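Local coordinates for dihydrodipicolinate synthase (Agrobacterium tumefaciens str., PDB 3B4U), which catalyses the condensation of pyruvate with aspartate semialdehyde, the dihydrodipicolinate synthase step of lysine biosynthesis, at the interface of chains A and B. Coordinates in Å, arbitrary orientation; residue numbers count along the deposited sequence, not the author numbering. Chains: chain A/B, Dihydrodipicolinate synthase.

The interface of chains A and B. Residues chain A 51-57; chain B 83, 85-86, 89.
In this two-fold symmetric interface of the dihydrodipicolinate synthase family, built on the TIM barrel, two acidic side chains from the first turn of helix 84-96 of chain B cap the N-terminus of helix 55-67 of chain A. The tight part lies at that helix end. B:Glu85, its CG anti to the backbone N (chi1 -179°) and its chain extended, carries OE1 to two successive amides: A:Glu57 N, at 2.9 Å, meets the syn lone pair nearly straight, whereas A:Arg56 N reaches OE1, also at 2.9 Å, from above the carboxylate plane along a bent path (133° at H). Carbon packs around this carboxylate, with A:Arg56 CB 3.7 Å from B:Glu85 CD and A:Gly54 CA against CB. B:Asp86 grips A:Ser55 twice: the hydroxyl OG lies 2.6 Å from the syn side of OD2, and the amide N points almost straight at OD1 from above the plane. The helix dipole and these amides would probably favour ionisation of both acids, though the nearby A:Glu57 carboxylate would oppose it at B:Glu85. Within chain A, the anti lone pair of A:Glu57 OE1 accepts A:Gly54 N at 2.8 Å, half of a capping box at the helix start. The loop side is looser and bridged by water. One water joins the hydroxyl OG of B:Ser83 (2.7 Å) to A:Val53 O; another joins B:Glu85 N to A:Ser52 O. The same B:Ser83 OG accepts B:Asp86 N at 3.2 Å, capping its own helix. At the opposite margin A:Arg56, bent at chi2 (-49°), crosses B:Glu85 at about a right angle and runs its guanidinium outward; its NE passes B:Asp89 OD2 at 4.6 Å, leaving at most a long-range attraction.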
ATOM      1  N   CYS A  51      -0.875   7.545   4.716  1.00  7.62           N
ATOM      2  CA  CYS A  51       0.014   6.514   4.193  1.00  7.27           C
ATOM      3  C   CYS A  51       1.478   6.819   4.447  1.00  6.65           C
ATOM      4  O   CYS A  51       2.295   5.906   4.577  1.00  7.98           O
ATOM      5  CB  CYS A  51      -0.230   6.354   2.686  1.00  7.32           C
ATOM      6  SG  CYS A  51      -0.209   7.923   1.750  1.00  8.86           S
ATOM      7  N   SER A  52       1.791   8.107   4.582  1.00  7.01           N
ATOM      8  CA  SER A  52       3.167   8.565   4.782  1.00  7.93           C
ATOM      9  C   SER A  52       3.508   8.746   6.254  1.00  7.97           C
ATOM     10  O   SER A  52       4.662   9.038   6.577  1.00  8.86           O
ATOM     11  CB  SER A  52       3.367   9.876   4.061  1.00  8.57           C
ATOM     12  OG  SER A  52       3.013   9.725   2.704  1.00  8.86           O
ATOM     13  N   VAL A  53       2.532   8.574   7.140  1.00  7.72           N
ATOM     14  CA  VAL A  53       2.739   8.696   8.574  1.00  8.18           C
ATOM     15  C   VAL A  53       3.101   7.324   9.097  1.00  7.58           C
ATOM     16  O   VAL A  53       2.397   6.339   8.884  1.00  7.82           O
ATOM     17  CB  VAL A  53       1.496   9.269   9.255  1.00  8.42           C
ATOM     18  CG1 VAL A  53       1.670   9.264  10.770  1.00  9.84           C
ATOM     19  CG2 VAL A  53       1.258  10.677   8.726  1.00  9.39           C
ATOM     20  N   GLY A  54       4.236   7.240   9.778  1.00  7.38           N
ATOM     21  CA  GLY A  54       4.736   5.977  10.249  1.00  7.72           C
ATOM     22  C   GLY A  54       3.870   5.340  11.322  1.00  7.90           C
ATOM     23  O   GLY A  54       3.051   5.988  11.973  1.00  8.23           O
ATOM     24  N   SER A  55       4.045   4.046  11.501  1.00  8.12           N
ATOM     25  CA  SER A  55       3.318   3.299  12.483  1.00  7.99           C
ATOM     26  C   SER A  55       3.652   3.726  13.920  1.00  8.28           C
ATOM     27  O   SER A  55       2.799   3.595  14.805  1.00 10.18           O
ATOM     28  CB  SER A  55       3.585   1.787  12.350  1.00  8.57           C
ATOM     29  OG  SER A  55       3.085   1.323  11.102  1.00 10.00           O
ATOM     30  N   ARG A  56       4.839   4.257  14.157  1.00  8.24           N
ATOM     31  CA  ARG A  56       5.150   4.824  15.461  1.00  8.83           C
ATOM     32  C   ARG A  56       4.659   6.250  15.536  1.00  8.73           C
ATOM     33  O   ARG A  56       4.076   6.659  16.562  1.00  8.87           O
ATOM     34  CB  ARG A  56       6.651   4.777  15.767  1.00  9.22           C
ATOM     35  CG  ARG A  56       7.319   3.464  15.605  1.00  9.40           C
ATOM     36  CD  ARG A  56       6.579   2.376  16.272  1.00 10.26           C
ATOM     37  NE  ARG A  56       7.420   1.184  16.342  1.00 12.55           N
ATOM     38  CZ  ARG A  56       8.310   0.947  17.299  1.00 12.42           C
ATOM     39  NH1 ARG A  56       8.438   1.755  18.326  1.00 12.38           N
ATOM     40  NH2 ARG A  56       9.064  -0.132  17.241  1.00 12.72           N
ATOM     41  N   GLU A  57       4.883   7.032  14.511  1.00  8.80           N
ATOM     42  CA  GLU A  57       4.401   8.411  14.497  1.00  9.23           C
ATOM     43  C   GLU A  57       2.919   8.512  14.797  1.00  9.09           C
ATOM     44  O   GLU A  57       2.493   9.375  15.575  1.00  9.86           O
ATOM     45  CB  GLU A  57       4.636   9.079  13.140  1.00  9.79           C
ATOM     46  CG  GLU A  57       6.100   9.336  12.791  1.00 10.33           C
ATOM     47  CD  GLU A  57       6.276  10.020  11.476  1.00 11.51           C
ATOM     48  OE1 GLU A  57       5.584   9.635  10.523  1.00 11.59           O
ATOM     49  OE2 GLU A  57       7.114  10.954  11.362  1.00 14.38           O
TER
ATOM     50  N   SER B  83       5.335   4.301   4.152  1.00  6.43           N
ATOM     51  CA  SER B  83       5.901   5.379   4.945  1.00  6.83           C
ATOM     52  C   SER B  83       7.394   5.209   5.039  1.00  7.17           C
ATOM     53  O   SER B  83       7.948   4.093   5.051  1.00  6.99           O
ATOM     54  CB  SER B  83       5.285   5.400   6.357  1.00  7.63           C
ATOM     55  OG  SER B  83       5.626   4.228   7.080  1.00  8.30           O
ATOM     56  N   GLU B  85       9.139   5.907   7.747  1.00  7.41           N
ATOM     57  CA  GLU B  85       9.458   5.302   9.040  1.00  7.69           C
ATOM     58  C   GLU B  85       9.391   3.795   8.980  1.00  7.42           C
ATOM     59  O   GLU B  85      10.294   3.097   9.432  1.00  7.26           O
ATOM     60  CB  GLU B  85       8.510   5.843  10.118  1.00  7.34           C
ATOM     61  CG  GLU B  85       8.810   5.279  11.492  1.00  9.30           C
ATOM     62  CD  GLU B  85       8.010   5.983  12.568  1.00  9.45           C
ATOM     63  OE1 GLU B  85       6.781   5.800  12.629  1.00  9.02           O
ATOM     64  OE2 GLU B  85       8.625   6.737  13.369  1.00 10.66           O
ATOM     65  N   ASP B  86       8.320   3.268   8.414  1.00  7.29           N
ATOM     66  CA  ASP B  86       8.168   1.807   8.415  1.00  7.54           C
ATOM     67  C   ASP B  86       9.132   1.152   7.415  1.00  7.08           C
ATOM     68  O   ASP B  86       9.666   0.095   7.704  1.00  7.58           O
ATOM     69  CB  ASP B  86       6.747   1.396   8.090  1.00  7.13           C
ATOM     70  CG  ASP B  86       5.796   1.666   9.195  1.00  8.74           C
ATOM     71  OD1 ASP B  86       6.072   2.465  10.094  1.00  8.69           O
ATOM     72  OD2 ASP B  86       4.731   1.024   9.177  1.00 11.80           O
ATOM     73  N   ASP B  89      12.436   1.174   9.205  1.00  7.50           N
ATOM     74  CA  ASP B  89      12.476   0.281  10.352  1.00  7.65           C
ATOM     75  C   ASP B  89      12.601  -1.166   9.901  1.00  8.09           C
ATOM     76  O   ASP B  89      13.423  -1.920  10.413  1.00  8.03           O
ATOM     77  CB  ASP B  89      11.238   0.443  11.233  1.00  8.38           C
ATOM     78  CG  ASP B  89      11.272   1.694  12.108  1.00  9.63           C
ATOM     79  OD1 ASP B  89      12.310   2.411  12.166  1.00 11.27           O
ATOM     80  OD2 ASP B  89      10.223   1.949  12.734  1.00 10.53           O
TER
HETATM   81  O   HOH W   1       3.193   3.783   8.084  1.00 10.95           O
HETATM   82  O   HOH W   2       7.101   7.951   7.928  1.00 11.76           O